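Long-range contact in probable glutathione S-transferase GSTU1 (Oryza sativa, PDB 1OYJ), which conjugates reduced glutathione to a wide range of hydrophobic electrophiles, as a tau-class transferase linked to herbicide detoxification: residues A[2-14]-A[25-39]. Residues are numbered along the deposited sequence; the frame is centred on the assembly and turned at random.
Sequences AEEKELVLLDFWV and MAEKGLEFEYREEDL. With GSH (glutathione), chain N.
Val8 CG1 lies over one face of the Arg35 guanidinium, 3.8 Å from Arg35 NE, while Glu33 OE2 sits in plane at its edge, 2.6 Å from NE in a salt bridge. The Trp13 indole carries Val14 CB on one face and meets Glu36 OE2 at its edge. Met25 CE lies over one face of the Phe32 ring, toward its rim, and Leu9 CD2 reaches that methyl at 3.9 Å. On the sheet face away from Val8 and Arg35, the Asp11 and Tyr34 side chains cross at about a right angle, Asp11 CB 3.6 Å from Tyr34 CE1, with carboxylate and ring planes 39° apart; Arg22 holds the Asp11 carboxylate in a salt bridge. Between these two layers the strands pair in parallel through five backbone bonds, from Glu33 N to Leu7 O through Glu37 N to Asp11 O (2.7 Å). The pairing closes the first beta-alpha-beta unit of the thioredoxin-like domain, with helix 16-28 as the crossover. Leu39 CD1 touches both Phe12 and glutathione. At the end of strand 33-36, Glu36 bends at chi2 (76°), which brings its carboxylate to Trp13, beyond strand 7-11: OE2 accepts Trp13 N (2.8 Å) through its syn lone pair, and Tyr34 OH donates to OE1. With both oxygens engaged, the Glu36 carboxylate would favour its charged form.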
loop_
_atom_site.group_PDB
_atom_site.type_symbol
_atom_site.label_atom_id
_atom_site.label_comp_id
_atom_site.label_asym_id
_atom_site.label_seq_id
_atom_site.Cartn_x
_atom_site.Cartn_y
_atom_site.Cartn_z
ATOM N N ALA A 2 29.471 15.009 9.362
ATOM C CA ALA A 2 28.342 15.789 9.954
ATOM C C ALA A 2 27.445 16.362 8.872
ATOM O O ALA A 2 27.444 17.576 8.660
ATOM C CB ALA A 2 28.870 16.922 10.838
ATOM N N GLU A 3 26.786 15.486 8.113
ATOM C CA GLU A 3 25.687 15.892 7.235
ATOM C C GLU A 3 24.336 15.472 7.832
ATOM O O GLU A 3 24.149 15.478 9.050
ATOM C CB GLU A 3 25.873 15.270 5.860
ATOM C CG GLU A 3 25.534 16.200 4.714
ATOM C CD GLU A 3 26.407 15.929 3.520
ATOM O OE1 GLU A 3 25.881 15.885 2.377
ATOM O OE2 GLU A 3 27.633 15.752 3.736
ATOM N N GLU A 4 23.399 15.127 6.953
ATOM C CA GLU A 4 22.075 14.639 7.316
ATOM C C GLU A 4 22.013 13.128 7.093
ATOM O O GLU A 4 21.929 12.680 5.961
ATOM C CB GLU A 4 21.005 15.317 6.451
ATOM C CG GLU A 4 20.184 16.366 7.187
ATOM C CD GLU A 4 20.992 17.603 7.546
ATOM O OE1 GLU A 4 21.932 17.495 8.380
ATOM O OE2 GLU A 4 20.686 18.686 6.991
ATOM N N LYS A 5 22.108 12.340 8.159
ATOM C CA LYS A 5 21.888 10.897 8.039
ATOM C C LYS A 5 23.114 9.963 7.862
ATOM O O LYS A 5 24.161 10.359 7.352
ATOM C CB LYS A 5 20.906 10.668 6.882
ATOM N N GLU A 6 22.971 8.730 8.345
ATOM C CA GLU A 6 23.880 7.636 7.996
ATOM C C GLU A 6 22.889 6.721 7.307
ATOM O O GLU A 6 22.104 6.032 7.992
ATOM C CB GLU A 6 24.389 6.900 9.200
ATOM C CG GLU A 6 25.742 6.270 8.967
ATOM C CD GLU A 6 25.729 4.841 8.425
ATOM O OE1 GLU A 6 24.885 4.014 8.868
ATOM O OE2 GLU A 6 26.646 4.519 7.600
ATOM N N LEU A 7 22.879 6.800 5.977
ATOM C CA LEU A 7 21.968 6.046 5.150
ATOM C C LEU A 7 22.624 4.882 4.457
ATOM O O LEU A 7 23.665 5.022 3.805
ATOM C CB LEU A 7 21.359 6.981 4.084
ATOM C CG LEU A 7 20.469 8.034 4.751
ATOM C CD1 LEU A 7 20.138 9.214 3.851
ATOM C CD2 LEU A 7 19.200 7.436 5.366
ATOM N N VAL A 8 21.987 3.728 4.533
ATOM C CA VAL A 8 22.455 2.557 3.826
ATOM C C VAL A 8 21.281 1.911 3.149
ATOM O O VAL A 8 20.208 1.781 3.779
ATOM C CB VAL A 8 23.034 1.550 4.819
ATOM C CG1 VAL A 8 23.473 0.293 4.068
ATOM C CG2 VAL A 8 24.204 2.152 5.615
ATOM N N LEU A 9 21.489 1.440 1.922
ATOM C CA LEU A 9 20.411 0.891 1.150
ATOM C C LEU A 9 20.777 -0.496 0.717
ATOM O O LEU A 9 21.800 -0.666 0.003
ATOM C CB LEU A 9 20.128 1.796 -0.028
ATOM C CG LEU A 9 18.879 1.389 -0.853
ATOM C CD1 LEU A 9 17.561 1.670 -0.095
ATOM C CD2 LEU A 9 18.849 2.236 -2.194
ATOM N N LEU A 10 20.044 -1.498 1.198
ATOM C CA LEU A 10 20.244 -2.863 0.771
ATOM C C LEU A 10 19.387 -2.983 -0.485
ATOM O O LEU A 10 18.182 -2.719 -0.452
ATOM C CB LEU A 10 19.805 -3.854 1.827
ATOM C CG LEU A 10 20.312 -3.580 3.240
ATOM C CD1 LEU A 10 19.980 -4.777 4.211
ATOM C CD2 LEU A 10 21.844 -3.433 3.191
ATOM N N ASP A 11 19.979 -3.389 -1.599
ATOM C CA ASP A 11 19.228 -3.354 -2.849
ATOM C C ASP A 11 19.729 -4.425 -3.837
ATOM O O ASP A 11 20.641 -5.249 -3.518
ATOM C CB ASP A 11 19.379 -1.909 -3.295
ATOM C CG ASP A 11 18.289 -1.402 -4.249
ATOM O OD1 ASP A 11 17.496 -2.194 -4.816
ATOM O OD2 ASP A 11 18.210 -0.165 -4.450
ATOM N N PHE A 12 19.133 -4.473 -5.009
ATOM C CA PHE A 12 19.453 -5.404 -6.063
ATOM C C PHE A 12 19.457 -4.491 -7.293
ATOM O O PHE A 12 18.487 -3.700 -7.490
ATOM C CB PHE A 12 18.422 -6.517 -6.151
ATOM C CG PHE A 12 18.656 -7.444 -7.302
ATOM C CD1 PHE A 12 19.874 -8.030 -7.457
ATOM C CD2 PHE A 12 17.643 -7.814 -8.144
ATOM C CE1 PHE A 12 20.145 -8.929 -8.511
ATOM C CE2 PHE A 12 17.888 -8.739 -9.193
ATOM C CZ PHE A 12 19.160 -9.262 -9.392
ATOM N N TRP A 13 20.512 -4.513 -8.099
ATOM C CA TRP A 13 20.689 -3.474 -9.173
ATOM C C TRP A 13 19.485 -3.169 -10.061
ATOM O O TRP A 13 19.147 -2.019 -10.294
ATOM C CB TRP A 13 21.961 -3.827 -10.020
ATOM C CG TRP A 13 21.791 -5.007 -10.881
ATOM C CD1 TRP A 13 21.979 -6.232 -10.540
ATOM C CD2 TRP A 13 21.367 -5.011 -12.223
ATOM N NE1 TRP A 13 21.625 -7.100 -11.550
ATOM C CE2 TRP A 13 21.293 -6.348 -12.632
ATOM C CE3 TRP A 13 21.045 -4.015 -13.132
ATOM C CZ2 TRP A 13 20.850 -6.730 -13.886
ATOM C CZ3 TRP A 13 20.654 -4.378 -14.384
ATOM C CH2 TRP A 13 20.583 -5.700 -14.768
ATOM N N VAL A 14 18.853 -4.199 -10.588
ATOM C CA VAL A 14 17.751 -4.068 -11.564
ATOM C C VAL A 14 16.372 -3.826 -10.903
ATOM O O VAL A 14 15.377 -3.612 -11.590
ATOM C CB VAL A 14 17.695 -5.346 -12.429
ATOM C CG1 VAL A 14 17.015 -6.497 -11.617
ATOM C CG2 VAL A 14 16.931 -5.111 -13.741
ATOM N N MET A 25 16.378 9.704 -2.907
ATOM C CA MET A 25 17.540 10.227 -2.233
ATOM C C MET A 25 18.364 11.157 -3.121
ATOM O O MET A 25 18.733 12.252 -2.702
ATOM C CB MET A 25 18.380 9.058 -1.659
ATOM C CG MET A 25 17.700 8.486 -0.425
ATOM S SD MET A 25 18.597 7.211 0.467
ATOM C CE MET A 25 18.537 5.771 -0.629
ATOM N N ALA A 26 18.628 10.758 -4.361
ATOM C CA ALA A 26 19.294 11.647 -5.279
ATOM C C ALA A 26 18.566 12.965 -5.403
ATOM O O ALA A 26 19.198 14.057 -5.366
ATOM C CB ALA A 26 19.448 11.007 -6.626
ATOM N N GLU A 27 17.275 12.911 -5.577
ATOM C CA GLU A 27 16.450 14.153 -5.718
ATOM C C GLU A 27 16.604 15.042 -4.526
ATOM O O GLU A 27 16.517 16.273 -4.654
ATOM C CB GLU A 27 14.955 13.879 -5.908
ATOM C CG GLU A 27 14.549 13.458 -7.310
ATOM C CD GLU A 27 14.771 14.561 -8.297
ATOM O OE1 GLU A 27 14.091 15.589 -8.226
ATOM O OE2 GLU A 27 15.634 14.384 -9.133
ATOM N N LYS A 28 16.785 14.405 -3.370
ATOM C CA LYS A 28 16.860 15.090 -2.127
ATOM C C LYS A 28 18.269 15.532 -1.679
ATOM O O LYS A 28 18.417 16.133 -0.654
ATOM C CB LYS A 28 16.191 14.225 -1.034
ATOM C CG LYS A 28 14.652 14.156 -1.158
ATOM C CD LYS A 28 14.006 13.138 -0.218
ATOM C CE LYS A 28 12.466 13.400 -0.147
ATOM N NZ LYS A 28 12.073 14.498 0.798
ATOM N N GLY A 29 19.273 15.184 -2.441
ATOM C CA GLY A 29 20.655 15.466 -2.057
ATOM C C GLY A 29 21.131 14.560 -0.943
ATOM O O GLY A 29 22.089 14.888 -0.263
ATOM N N LEU A 30 20.490 13.429 -0.711
ATOM C CA LEU A 30 20.915 12.606 0.383
ATOM C C LEU A 30 21.861 11.483 -0.104
ATOM O O LEU A 30 21.447 10.667 -0.904
ATOM C CB LEU A 30 19.676 11.974 1.047
ATOM C CG LEU A 30 18.619 12.882 1.669
ATOM C CD1 LEU A 30 17.395 12.070 2.055
ATOM C CD2 LEU A 30 19.223 13.433 2.939
ATOM N N GLU A 31 23.094 11.421 0.413
ATOM C CA GLU A 31 24.078 10.441 -0.032
ATOM C C GLU A 31 23.824 9.198 0.729
ATOM O O GLU A 31 23.448 9.277 1.919
ATOM C CB GLU A 31 25.502 10.888 0.279
ATOM C CG GLU A 31 25.908 12.173 -0.437
ATOM C CD GLU A 31 25.814 12.122 -1.959
ATOM O OE1 GLU A 31 25.946 11.031 -2.568
ATOM O OE2 GLU A 31 25.637 13.214 -2.564
ATOM N N PHE A 32 24.051 8.047 0.119
ATOM C CA PHE A 32 23.848 6.799 0.868
ATOM C C PHE A 32 24.824 5.752 0.423
ATOM O O PHE A 32 25.304 5.778 -0.675
ATOM C CB PHE A 32 22.398 6.305 0.613
ATOM C CG PHE A 32 22.095 6.071 -0.853
ATOM C CD1 PHE A 32 22.225 4.822 -1.400
ATOM C CD2 PHE A 32 21.776 7.118 -1.683
ATOM C CE1 PHE A 32 21.994 4.590 -2.681
ATOM C CE2 PHE A 32 21.465 6.900 -3.020
ATOM C CZ PHE A 32 21.601 5.624 -3.519
ATOM N N GLU A 33 25.073 4.779 1.275
ATOM C CA GLU A 33 25.867 3.655 0.906
ATOM C C GLU A 33 25.015 2.569 0.289
ATOM O O GLU A 33 24.131 2.027 0.947
ATOM C CB GLU A 33 26.559 3.100 2.158
ATOM C CG GLU A 33 27.387 1.870 1.860
ATOM C CD GLU A 33 27.948 1.171 3.075
ATOM O OE1 GLU A 33 27.952 1.710 4.202
ATOM O OE2 GLU A 33 28.355 0.014 2.881
ATOM N N TYR A 34 25.278 2.236 -0.975
ATOM C CA TYR A 34 24.552 1.180 -1.643
ATOM C C TYR A 34 25.206 -0.195 -1.415
ATOM O O TYR A 34 26.423 -0.379 -1.707
ATOM C CB TYR A 34 24.652 1.477 -3.125
ATOM C CG TYR A 34 23.938 0.509 -3.998
ATOM C CD1 TYR A 34 22.599 0.742 -4.358
ATOM C CD2 TYR A 34 24.548 -0.615 -4.444
ATOM C CE1 TYR A 34 21.933 -0.122 -5.193
ATOM C CE2 TYR A 34 23.898 -1.520 -5.263
ATOM C CZ TYR A 34 22.576 -1.286 -5.627
ATOM O OH TYR A 34 21.923 -2.218 -6.409
ATOM N N ARG A 35 24.441 -1.175 -0.973
ATOM C CA ARG A 35 24.969 -2.520 -0.852
ATOM C C ARG A 35 24.197 -3.473 -1.717
ATOM O O ARG A 35 22.985 -3.585 -1.557
ATOM C CB ARG A 35 24.918 -2.990 0.592
ATOM C CG ARG A 35 25.629 -2.059 1.556
ATOM C CD ARG A 35 25.942 -2.696 2.865
ATOM N NE ARG A 35 26.641 -1.792 3.765
ATOM C CZ ARG A 35 26.586 -1.874 5.084
ATOM N NH1 ARG A 35 27.222 -1.005 5.847
ATOM N NH2 ARG A 35 25.860 -2.821 5.646
ATOM N N GLU A 36 24.874 -4.124 -2.667
ATOM C CA GLU A 36 24.259 -5.070 -3.571
ATOM C C GLU A 36 23.957 -6.413 -2.887
ATOM O O GLU A 36 24.874 -7.127 -2.443
ATOM C CB GLU A 36 25.178 -5.321 -4.767
ATOM C CG GLU A 36 24.577 -6.240 -5.817
ATOM C CD GLU A 36 23.507 -5.536 -6.676
ATOM O OE1 GLU A 36 23.605 -4.350 -6.872
ATOM O OE2 GLU A 36 22.584 -6.204 -7.139
ATOM N N GLU A 37 22.725 -6.850 -2.885
ATOM C CA GLU A 37 22.456 -8.151 -2.302
ATOM C C GLU A 37 22.314 -9.247 -3.334
ATOM O O GLU A 37 21.703 -9.040 -4.330
ATOM C CB GLU A 37 21.136 -8.118 -1.529
ATOM C CG GLU A 37 21.197 -7.327 -0.239
ATOM C CD GLU A 37 21.721 -8.172 0.919
ATOM O OE1 GLU A 37 21.657 -9.419 0.825
ATOM O OE2 GLU A 37 22.106 -7.574 1.940
ATOM N N ASP A 38 22.737 -10.467 -2.996
ATOM C CA ASP A 38 22.498 -11.619 -3.859
ATOM C C ASP A 38 21.216 -12.250 -3.381
ATOM O O ASP A 38 21.164 -12.932 -2.316
ATOM C CB ASP A 38 23.682 -12.627 -3.745
ATOM C CG ASP A 38 23.426 -13.959 -4.478
ATOM O OD1 ASP A 38 22.312 -14.193 -5.011
ATOM O OD2 ASP A 38 24.325 -14.853 -4.523
ATOM N N LEU A 39 20.151 -12.127 -4.144
ATOM C CA LEU A 39 18.859 -12.587 -3.624
ATOM C C LEU A 39 18.741 -14.106 -3.408
ATOM O O LEU A 39 17.872 -14.558 -2.595
ATOM C CB LEU A 39 17.716 -12.033 -4.430
ATOM C CG LEU A 39 17.620 -10.509 -4.314
ATOM C CD1 LEU A 39 16.396 -10.033 -5.117
ATOM C CD2 LEU A 39 17.446 -9.941 -2.903
HETATM N N1 GSH N . 6.525 -4.415 -1.892
HETATM C CA1 GSH N . 7.896 -4.313 -2.275
HETATM C C1 GSH N . 8.561 -2.990 -2.222
HETATM O O11 GSH N . 9.684 -2.689 -1.878
HETATM O O12 GSH N . 7.840 -2.105 -2.630
HETATM C CB1 GSH N . 8.558 -5.400 -3.093
HETATM C CG1 GSH N . 10.084 -5.338 -3.234
HETATM C CD1 GSH N . 10.556 -6.571 -3.997
HETATM O OE1 GSH N . 9.748 -7.157 -4.696
HETATM N N2 GSH N . 11.834 -6.945 -3.921
HETATM C CA2 GSH N . 12.324 -8.107 -4.621
HETATM C C2 GSH N . 12.839 -9.048 -3.519
HETATM O O2 GSH N . 13.631 -8.570 -2.734
HETATM C CB2 GSH N . 13.447 -7.645 -5.550
HETATM S SG2 GSH N . 12.780 -6.693 -6.971
HETATM N N3 GSH N . 12.305 -10.245 -3.272
HETATM C CA3 GSH N . 13.373 -11.236 -2.981
HETATM C C3 GSH N . 13.375 -12.654 -3.551
HETATM O O31 GSH N . 13.671 -13.658 -2.825
HETATM O O32 GSH N . 13.144 -12.825 -4.738
HETATM O O HOH W 1 23.912 13.272 2.466
HETATM O O HOH W 2 23.339 15.576 2.483
#